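Local coordinates for TsrE (Streptomyces laurentii, PDB 7CWW), which probably acts as a cyclase in the biosynthesis of a thiopeptide antibiotic, belonging to the family of lantibiotic dehydratase C-terminal domains, at residues D20-V25 with L119-L124; V143-M148 with R227-R232; P203-L208 with R343-E348. All coordinates share one frame; numbering follows the deposited sequence.

Contact 1 of 3, residues D20-V25 with L119-L124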
loop_
_atom_site.group_PDB
_atom_site.type_symbol
_atom_site.label_atom_id
_atom_site.label_comp_id
_atom_site.label_asym_id
_atom_site.label_seq_id
_atom_site.Cartn_x
_atom_site.Cartn_y
_atom_site.Cartn_z
ATOM N N ASP A 20 20.212 3.806 -1.494
ATOM C CA ASP A 20 21.608 3.743 -1.047
ATOM C C ASP A 20 21.807 4.484 0.274
ATOM O O ASP A 20 22.433 3.965 1.204
ATOM C CB ASP A 20 22.535 4.335 -2.117
ATOM C CG ASP A 20 22.565 3.514 -3.399
ATOM O OD1 ASP A 20 22.428 2.270 -3.335
ATOM O OD2 ASP A 20 22.735 4.122 -4.478
ATOM N N LEU A 21 21.297 5.720 0.363
ATOM C CA LEU A 21 21.447 6.501 1.592
ATOM C C LEU A 21 20.767 5.818 2.765
ATOM O O LEU A 21 21.281 5.818 3.893
ATOM C CB LEU A 21 20.861 7.898 1.397
ATOM C CG LEU A 21 21.639 8.828 0.483
ATOM C CD1 LEU A 21 20.808 10.078 0.198
ATOM C CD2 LEU A 21 22.963 9.167 1.152
ATOM N N LEU A 22 19.595 5.250 2.525
ATOM C CA LEU A 22 18.862 4.583 3.591
ATOM C C LEU A 22 19.631 3.377 4.119
ATOM O O LEU A 22 19.827 3.233 5.335
ATOM C CB LEU A 22 17.489 4.179 3.057
ATOM C CG LEU A 22 16.404 3.643 3.975
ATOM C CD1 LEU A 22 16.193 4.535 5.190
ATOM C CD2 LEU A 22 15.133 3.565 3.149
ATOM N N LEU A 23 20.084 2.500 3.219
ATOM C CA LEU A 23 20.726 1.262 3.655
ATOM C C LEU A 23 22.147 1.484 4.149
ATOM O O LEU A 23 22.603 0.765 5.047
ATOM C CB LEU A 23 20.743 0.238 2.522
ATOM C CG LEU A 23 19.378 -0.144 1.950
ATOM C CD1 LEU A 23 19.542 -1.129 0.792
ATOM C CD2 LEU A 23 18.527 -0.732 3.048
ATOM N N ASP A 24 22.867 2.443 3.571
ATOM C CA ASP A 24 24.290 2.585 3.854
ATOM C C ASP A 24 24.629 3.721 4.810
ATOM O O ASP A 24 25.707 3.693 5.407
ATOM C CB ASP A 24 25.068 2.780 2.546
ATOM C CG ASP A 24 24.910 1.593 1.602
ATOM O OD1 ASP A 24 24.554 0.487 2.083
ATOM O OD2 ASP A 24 25.139 1.766 0.388
ATOM N N VAL A 25 23.752 4.710 4.974
ATOM C CA VAL A 25 24.055 5.874 5.804
ATOM C C VAL A 25 23.012 6.030 6.907
ATOM O O VAL A 25 23.345 6.049 8.097
ATOM C CB VAL A 25 24.135 7.151 4.937
ATOM C CG1 VAL A 25 24.433 8.386 5.792
ATOM C CG2 VAL A 25 25.180 6.995 3.855
ATOM N N LEU A 119 11.622 -4.514 8.658
ATOM C CA LEU A 119 11.161 -5.342 7.546
ATOM C C LEU A 119 11.400 -4.648 6.217
ATOM O O LEU A 119 11.891 -5.259 5.257
ATOM C CB LEU A 119 9.670 -5.666 7.700
ATOM C CG LEU A 119 9.015 -6.281 6.457
ATOM C CD1 LEU A 119 9.555 -7.692 6.188
ATOM C CD2 LEU A 119 7.486 -6.314 6.613
ATOM N N ALA A 120 11.035 -3.369 6.137
ATOM C CA ALA A 120 11.225 -2.632 4.893
ATOM C C ALA A 120 12.695 -2.626 4.495
ATOM O O ALA A 120 13.037 -2.889 3.335
ATOM C CB ALA A 120 10.673 -1.211 5.039
ATOM N N LEU A 121 13.589 -2.380 5.463
ATOM C CA LEU A 121 15.017 -2.354 5.154
ATOM C C LEU A 121 15.514 -3.730 4.738
ATOM O O LEU A 121 16.290 -3.856 3.782
ATOM C CB LEU A 121 15.817 -1.862 6.359
ATOM C CG LEU A 121 15.472 -0.449 6.847
ATOM C CD1 LEU A 121 16.113 -0.193 8.206
ATOM C CD2 LEU A 121 15.987 0.532 5.817
ATOM N N ASP A 122 15.095 -4.769 5.462
ATOM C CA ASP A 122 15.503 -6.128 5.116
ATOM C C ASP A 122 15.037 -6.490 3.716
ATOM O O ASP A 122 15.750 -7.172 2.970
ATOM C CB ASP A 122 14.929 -7.118 6.127
ATOM C CG ASP A 122 15.652 -7.082 7.457
ATOM O OD1 ASP A 122 16.708 -6.410 7.547
ATOM O OD2 ASP A 122 15.146 -7.711 8.413
ATOM N N THR A 123 13.830 -6.047 3.355
ATOM C CA THR A 123 13.285 -6.303 2.026
ATOM C C THR A 123 14.132 -5.632 0.951
ATOM O O THR A 123 14.515 -6.268 -0.040
ATOM C CB THR A 123 11.831 -5.815 1.968
ATOM O OG1 THR A 123 11.046 -6.502 2.958
ATOM C CG2 THR A 123 11.232 -6.036 0.595
ATOM N N LEU A 124 14.441 -4.344 1.141
ATOM C CA LEU A 124 15.334 -3.636 0.224
ATOM C C LEU A 124 16.699 -4.317 0.133
ATOM O O LEU A 124 17.234 -4.511 -0.965
ATOM C CB LEU A 124 15.491 -2.180 0.666
ATOM C CG LEU A 124 14.165 -1.406 0.631
ATOM C CD1 LEU A 124 14.359 -0.000 1.167
ATOM C CD2 LEU A 124 13.594 -1.384 -0.794
#

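Contact 2 of 3, residues V143-M148 with R227-R232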
loop_
_atom_site.group_PDB
_atom_site.type_symbol
_atom_site.label_atom_id
_atom_site.label_comp_id
_atom_site.label_asym_id
_atom_site.label_seq_id
_atom_site.Cartn_x
_atom_site.Cartn_y
_atom_site.Cartn_z
ATOM N N VAL A 143 -0.707 -10.555 -2.524
ATOM C CA VAL A 143 -1.658 -11.669 -2.641
ATOM C C VAL A 143 -2.097 -12.128 -1.254
ATOM O O VAL A 143 -3.297 -12.244 -0.956
ATOM C CB VAL A 143 -1.041 -12.828 -3.448
ATOM C CG1 VAL A 143 -1.861 -14.092 -3.274
ATOM C CG2 VAL A 143 -0.936 -12.467 -4.942
ATOM N N CYS A 144 -1.121 -12.390 -0.381
ATOM C CA CYS A 144 -1.407 -12.836 0.973
ATOM C C CYS A 144 -2.209 -11.818 1.778
ATOM O O CYS A 144 -3.046 -12.215 2.596
ATOM C CB CYS A 144 -0.085 -13.145 1.668
ATOM S SG CYS A 144 0.701 -14.590 0.898
ATOM N N THR A 145 -1.979 -10.515 1.568
ATOM C CA THR A 145 -2.729 -9.531 2.345
ATOM C C THR A 145 -4.225 -9.602 2.043
ATOM O O THR A 145 -5.059 -9.517 2.957
ATOM C CB THR A 145 -2.183 -8.130 2.077
ATOM O OG1 THR A 145 -0.858 -8.046 2.605
ATOM C CG2 THR A 145 -3.046 -7.063 2.758
ATOM N N GLY A 146 -4.586 -9.759 0.769
ATOM C CA GLY A 146 -5.995 -9.867 0.418
ATOM C C GLY A 146 -6.678 -11.081 1.029
ATOM O O GLY A 146 -7.858 -11.015 1.385
ATOM N N VAL A 147 -5.947 -12.191 1.171
ATOM C CA VAL A 147 -6.488 -13.396 1.814
ATOM C C VAL A 147 -6.542 -13.229 3.329
ATOM O O VAL A 147 -7.501 -13.655 3.980
ATOM C CB VAL A 147 -5.633 -14.616 1.417
ATOM C CG1 VAL A 147 -6.174 -15.904 2.086
ATOM C CG2 VAL A 147 -5.598 -14.761 -0.111
ATOM N N MET A 148 -5.510 -12.617 3.914
ATOM C CA MET A 148 -5.442 -12.484 5.368
ATOM C C MET A 148 -6.553 -11.578 5.902
ATOM O O MET A 148 -7.137 -11.850 6.960
ATOM C CB MET A 148 -4.065 -11.931 5.772
ATOM C CG MET A 148 -3.859 -11.794 7.305
ATOM S SD MET A 148 -4.446 -10.167 7.931
ATOM C CE MET A 148 -3.132 -9.105 7.353
ATOM N N ARG A 227 5.555 -13.350 5.376
ATOM C CA ARG A 227 5.066 -13.780 6.677
ATOM C C ARG A 227 5.216 -12.670 7.706
ATOM O O ARG A 227 4.284 -12.381 8.467
ATOM C CB ARG A 227 5.817 -15.035 7.122
ATOM C CG ARG A 227 5.213 -15.733 8.328
ATOM C CD ARG A 227 6.057 -16.964 8.720
ATOM N NE ARG A 227 5.674 -17.492 10.026
ATOM C CZ ARG A 227 6.502 -18.138 10.846
ATOM N NH1 ARG A 227 7.771 -18.334 10.501
ATOM N NH2 ARG A 227 6.064 -18.589 12.015
ATOM N N GLU A 228 6.394 -12.041 7.751
ATOM C CA GLU A 228 6.623 -10.970 8.723
ATOM C C GLU A 228 5.690 -9.795 8.463
ATOM O O GLU A 228 5.128 -9.218 9.406
ATOM C CB GLU A 228 8.094 -10.525 8.687
ATOM C CG GLU A 228 8.497 -9.478 9.735
ATOM C CD GLU A 228 8.551 -10.048 11.156
ATOM O OE1 GLU A 228 8.476 -11.288 11.317
ATOM O OE2 GLU A 228 8.674 -9.254 12.116
ATOM N N TRP A 229 5.505 -9.429 7.192
ATOM C CA TRP A 229 4.524 -8.397 6.863
ATOM C C TRP A 229 3.140 -8.777 7.368
ATOM O O TRP A 229 2.463 -7.968 8.017
ATOM C CB TRP A 229 4.473 -8.156 5.355
ATOM C CG TRP A 229 3.232 -7.385 4.966
ATOM C CD1 TRP A 229 2.092 -7.889 4.398
ATOM C CD2 TRP A 229 3.007 -5.970 5.132
ATOM N NE1 TRP A 229 1.178 -6.869 4.198
ATOM C CE2 TRP A 229 1.709 -5.691 4.654
ATOM C CE3 TRP A 229 3.767 -4.922 5.668
ATOM C CZ2 TRP A 229 1.165 -4.390 4.655
ATOM C CZ3 TRP A 229 3.221 -3.635 5.681
ATOM C CH2 TRP A 229 1.930 -3.386 5.168
ATOM N N LEU A 230 2.700 -10.016 7.079
ATOM C CA LEU A 230 1.331 -10.410 7.407
ATOM C C LEU A 230 1.095 -10.404 8.909
ATOM O O LEU A 230 0.063 -9.900 9.369
ATOM C CB LEU A 230 1.014 -11.806 6.842
ATOM C CG LEU A 230 1.063 -11.838 5.315
ATOM C CD1 LEU A 230 1.284 -13.261 4.808
ATOM C CD2 LEU A 230 -0.184 -11.188 4.690
ATOM N N VAL A 231 2.022 -10.972 9.693
ATOM C CA VAL A 231 1.769 -11.083 11.128
ATOM C C VAL A 231 1.737 -9.694 11.765
ATOM O O VAL A 231 0.925 -9.428 12.661
ATOM C CB VAL A 231 2.789 -12.021 11.819
ATOM C CG1 VAL A 231 2.683 -13.444 11.248
ATOM C CG2 VAL A 231 4.211 -11.509 11.681
ATOM N N ARG A 232 2.602 -8.786 11.310
ATOM C CA ARG A 232 2.593 -7.435 11.867
ATOM C C ARG A 232 1.313 -6.690 11.497
ATOM O O ARG A 232 0.664 -6.094 12.362
ATOM C CB ARG A 232 3.832 -6.685 11.402
ATOM C CG ARG A 232 5.093 -7.263 12.018
ATOM C CD ARG A 232 6.220 -6.260 12.069
ATOM N NE ARG A 232 7.396 -6.870 12.678
ATOM C CZ ARG A 232 7.771 -6.692 13.941
ATOM N NH1 ARG A 232 7.063 -5.909 14.749
ATOM N NH2 ARG A 232 8.856 -7.309 14.398
#

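Contact 3 of 3, residues P203-L208 with R343-E348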
loop_
_atom_site.group_PDB
_atom_site.type_symbol
_atom_site.label_atom_id
_atom_site.label_comp_id
_atom_site.label_asym_id
_atom_site.label_seq_id
_atom_site.Cartn_x
_atom_site.Cartn_y
_atom_site.Cartn_z
ATOM N N PRO A 203 0.123 -20.179 -11.212
ATOM C CA PRO A 203 0.537 -21.169 -10.195
ATOM C C PRO A 203 1.202 -20.549 -8.974
ATOM O O PRO A 203 1.038 -21.072 -7.861
ATOM C CB PRO A 203 1.493 -22.099 -10.959
ATOM C CG PRO A 203 1.913 -21.331 -12.164
ATOM C CD PRO A 203 0.766 -20.439 -12.516
ATOM N N ARG A 204 1.938 -19.446 -9.135
ATOM C CA ARG A 204 2.477 -18.754 -7.967
ATOM C C ARG A 204 1.353 -18.274 -7.051
ATOM O O ARG A 204 1.394 -18.480 -5.832
ATOM C CB ARG A 204 3.355 -17.581 -8.418
ATOM C CG ARG A 204 4.085 -16.853 -7.283
ATOM C CD ARG A 204 4.931 -17.810 -6.447
ATOM N NE ARG A 204 5.643 -17.125 -5.367
ATOM C CZ ARG A 204 6.027 -17.707 -4.233
ATOM N NH1 ARG A 204 6.673 -17.006 -3.308
ATOM N NH2 ARG A 204 5.763 -18.989 -4.016
ATOM N N LEU A 205 0.324 -17.661 -7.634
ATOM C CA LEU A 205 -0.807 -17.172 -6.850
ATOM C C LEU A 205 -1.528 -18.306 -6.127
ATOM O O LEU A 205 -1.866 -18.184 -4.946
ATOM C CB LEU A 205 -1.784 -16.410 -7.752
ATOM C CG LEU A 205 -3.028 -15.885 -7.017
ATOM C CD1 LEU A 205 -3.221 -14.373 -7.198
ATOM C CD2 LEU A 205 -4.272 -16.646 -7.443
ATOM N N ARG A 206 -1.794 -19.416 -6.823
ATOM C CA ARG A 206 -2.540 -20.491 -6.174
ATOM C C ARG A 206 -1.762 -21.034 -4.984
ATOM O O ARG A 206 -2.348 -21.382 -3.950
ATOM C CB ARG A 206 -2.856 -21.615 -7.170
ATOM C CG ARG A 206 -3.671 -22.754 -6.550
ATOM C CD ARG A 206 -4.422 -23.603 -7.575
ATOM N NE ARG A 206 -5.717 -24.007 -7.031
ATOM C CZ ARG A 206 -6.890 -23.776 -7.607
ATOM N NH1 ARG A 206 -8.002 -24.179 -7.011
ATOM N NH2 ARG A 206 -6.958 -23.157 -8.778
ATOM N N THR A 207 -0.437 -21.086 -5.107
ATOM C CA THR A 207 0.399 -21.619 -4.034
ATOM C C THR A 207 0.396 -20.698 -2.819
ATOM O O THR A 207 0.372 -21.169 -1.676
ATOM C CB THR A 207 1.814 -21.822 -4.551
ATOM O OG1 THR A 207 1.812 -22.946 -5.434
ATOM C CG2 THR A 207 2.782 -22.063 -3.392
ATOM N N LEU A 208 0.424 -19.384 -3.047
ATOM C CA LEU A 208 0.327 -18.445 -1.937
ATOM C C LEU A 208 -1.018 -18.558 -1.240
ATOM O O LEU A 208 -1.092 -18.514 -0.008
ATOM C CB LEU A 208 0.532 -17.016 -2.434
ATOM C CG LEU A 208 1.938 -16.657 -2.908
ATOM C CD1 LEU A 208 1.880 -15.389 -3.756
ATOM C CD2 LEU A 208 2.828 -16.466 -1.682
ATOM N N ARG A 343 -6.326 -10.413 -12.386
ATOM C CA ARG A 343 -6.502 -11.296 -13.537
ATOM C C ARG A 343 -6.122 -12.728 -13.190
ATOM O O ARG A 343 -6.795 -13.675 -13.608
ATOM C CB ARG A 343 -5.663 -10.807 -14.725
ATOM C CG ARG A 343 -6.156 -9.527 -15.391
ATOM C CD ARG A 343 -7.437 -9.728 -16.182
ATOM N NE ARG A 343 -7.362 -10.856 -17.103
ATOM C CZ ARG A 343 -6.873 -10.806 -18.338
ATOM N NH1 ARG A 343 -6.388 -9.670 -18.844
ATOM N NH2 ARG A 343 -6.870 -11.906 -19.073
ATOM N N ALA A 344 -5.036 -12.911 -12.436
ATOM C CA ALA A 344 -4.633 -14.266 -12.070
ATOM C C ALA A 344 -5.667 -14.929 -11.162
ATOM O O ALA A 344 -5.983 -16.113 -11.340
ATOM C CB ALA A 344 -3.258 -14.246 -11.407
ATOM N N PHE A 345 -6.200 -14.197 -10.177
ATOM C CA PHE A 345 -7.323 -14.730 -9.388
ATOM C C PHE A 345 -8.475 -15.126 -10.300
ATOM O O PHE A 345 -9.048 -16.215 -10.179
ATOM C CB PHE A 345 -7.825 -13.676 -8.396
ATOM C CG PHE A 345 -7.223 -13.752 -7.021
ATOM C CD1 PHE A 345 -7.371 -14.884 -6.235
ATOM C CD2 PHE A 345 -6.566 -12.648 -6.489
ATOM C CE1 PHE A 345 -6.849 -14.927 -4.946
ATOM C CE2 PHE A 345 -6.040 -12.674 -5.207
ATOM C CZ PHE A 345 -6.181 -13.823 -4.430
ATOM N N GLU A 346 -8.845 -14.221 -11.213
ATOM C CA GLU A 346 -10.008 -14.422 -12.067
ATOM C C GLU A 346 -9.889 -15.694 -12.890
ATOM O O GLU A 346 -10.840 -16.478 -12.978
ATOM C CB GLU A 346 -10.169 -13.213 -12.988
ATOM C CG GLU A 346 -11.542 -12.998 -13.528
ATOM C CD GLU A 346 -11.594 -11.728 -14.359
ATOM O OE1 GLU A 346 -11.417 -11.814 -15.595
ATOM O OE2 GLU A 346 -11.748 -10.644 -13.755
ATOM N N GLU A 347 -8.739 -15.893 -13.533
ATOM C CA GLU A 347 -8.563 -17.073 -14.376
ATOM C C GLU A 347 -8.302 -18.328 -13.555
ATOM O O GLU A 347 -8.781 -19.411 -13.906
ATOM C CB GLU A 347 -7.414 -16.856 -15.359
ATOM C CG GLU A 347 -7.796 -16.051 -16.582
ATOM C CD GLU A 347 -6.646 -15.910 -17.564
ATOM O OE1 GLU A 347 -5.546 -16.432 -17.266
ATOM O OE2 GLU A 347 -6.850 -15.278 -18.623
ATOM N N GLU A 348 -7.532 -18.216 -12.475
ATOM C CA GLU A 348 -7.163 -19.420 -11.746
ATOM C C GLU A 348 -8.369 -20.058 -11.069
ATOM O O GLU A 348 -8.453 -21.290 -10.999
ATOM C CB GLU A 348 -6.058 -19.108 -10.733
ATOM C CG GLU A 348 -5.510 -20.327 -10.005
ATOM C CD GLU A 348 -4.918 -21.363 -10.946
ATOM O OE1 GLU A 348 -4.494 -21.009 -12.068
ATOM O OE2 GLU A 348 -4.883 -22.540 -10.563
#

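Contact 1 of 3, residues D20-V25 with L119-L124
Leu22 and Leu121 make the nearest approach in this contact, with CG of Leu22 lying 3.6 Å from CD2 of Leu121. The contact illustrates how two helical segments can meet through apolar packing: between 20-25 and 119-124 no hydrogen bond passes. Leu22 holds its CG anti to the backbone N (chi1 -171°), beside the carbonyl carbon, and the branch point comes nearest to Leu121, with both methyls a little farther off. The two side chains cross at about a right angle. Leu121 CD2 sits within 4.1 Å of Leu22 CD1 and about as near to CD2, so one methyl faces the whole fork of its partner. Leu23 is built differently. Its CG lies anti to the carbonyl carbon (chi1 -58°), and although CB does not point at the other helix, the end of the side chain comes nearer. Leu23 CD2 rests 4.0 Å from Leu121 CD2 as the two chains slide past each other in opposite directions. The same Leu23 methyl is 3.9 Å from Leu121 O, an apolar group against a backbone carbonyl. Leu124 completes the set, its CB 4.1 Å from Leu23 CD2 and its CD1 near Leu22 CD2. The short axes pass 10.6 Å apart at 104°, and the four leucines that touch are all buried. Strand 39-49 borders the same cluster, with Tyr44 touching Leu22 and Leu124 and Trp42 touching Leu121. Helix 15-35 is further tied to the chain beyond 119-124 by a hydrogen bond from Arg125 to Leu23 O and by salt bridges from Asp20 and Asp24 to Arg128.

Contact 2 of 3, residues V143-M148 with R227-R232
Leu230 meets Cys144, Thr145 and Met148, and its side chain is a good example of one residue that touches side-chain or backbone groups of three residues on the facing helix. Its CB does not point straight at helix 131-149; CG, anti to the carbonyl carbon (chi1 -64°), begins the approach and lies 4.0 Å from Cys144 CB. At the fork, CD1 presses to 3.4 Å from Cys144 CB, tighter than usual van der Waals contact. CD2 lies 3.6 Å from both CB and C of Cys144 and close to Thr145 N. CD2 also lies 4.1 Å from Met148 CB, while the bent chain of Met148 brings CE to 3.9 Å from Leu230 O. Beside these leucine contacts runs the one hydrogen bond across the contact: Trp229 NE1 donates to Thr145 OG1 over 2.8 Å, with an N-H...O angle of 146° and the oxygen near the indole plane. The short axes run nearly in the same direction, 29° apart. The Thr145 side chain lies about 4 Å from the bound polyether, which neighbouring Gly146 touches. Thr145 OG1 is also bonded to Phe141 O, a carbonyl that can only accept, so the hydroxyl accepts from the indole N-H and donates its own hydrogen to Phe141 O. This pair of bonds helps set the position of the Trp229 edge, whose ring also stacks with His323, and satisfies a hydroxyl buried among apolar groups.

Contact 3 of 3, residues P203-L208 with R343-E348
Glu348 OE2 receives NH2 of Arg206 at 2.8 Å, a salt bridge whose N-H...O angle of 161° makes it fairly straight. The nitrogen meets the oxygen on the anti side and somewhat out of the carboxylate plane, and guanidinium and carboxylate planes stand 74° apart, so the pair is held through one nitrogen rather than by a flat, two-pronged match. NH2 also reaches Glu348 O in a weak bond of 3.3 Å. Glu348 CG, anti to its backbone N (chi1 -175°), comes within 3.4 Å of the same NH2, and Arg206 CD lies 3.2 Å from OE2. Inward from this polar rim, Leu205 packs against Phe345. Its CD1 stands over the middle of one ring face, 3.8 Å from the ring centroid, in a CH-pi contact. CD2 comes over the same ring near its rim, 3.8 Å from Phe345 CD1, and Leu205 CD1 also rests on Ala344 CB at 4.2 Å. Leu205 also touches Val143 of helix 131-149. The Glu348 carboxylate has a second partner, since OE1 makes a salt bridge with Arg202. Two arginines on its separate oxygens probably favour its ionised form. Helices 183-211 and 331-349 are held by ion pairs toward the exposed side and by the Leu205-Phe345 contact within.

How the contacts relate
From the N terminus, contact 1 closes first, bringing helix 15-35 back to helix 106-127 around a loop that includes strands 39-49 and 52-61. It is complete before the others open. Contact 2 starts on the next helix, 131-149, and closes on helix 224-245; contact 3 opens inside that span, on helix 183-211, and ends near the C terminus on helix 331-349, so the two cross rather than nest. Neighbouring contacts touch: Leu119 meets Trp229 between contacts 1 and 2, and Cys144 meets Leu208 between contacts 2 and 3. Contacts 1 and 3 stay about 13 Å apart at their nearest atoms, so contact 2 bridges the sheet end and the C-terminal helices.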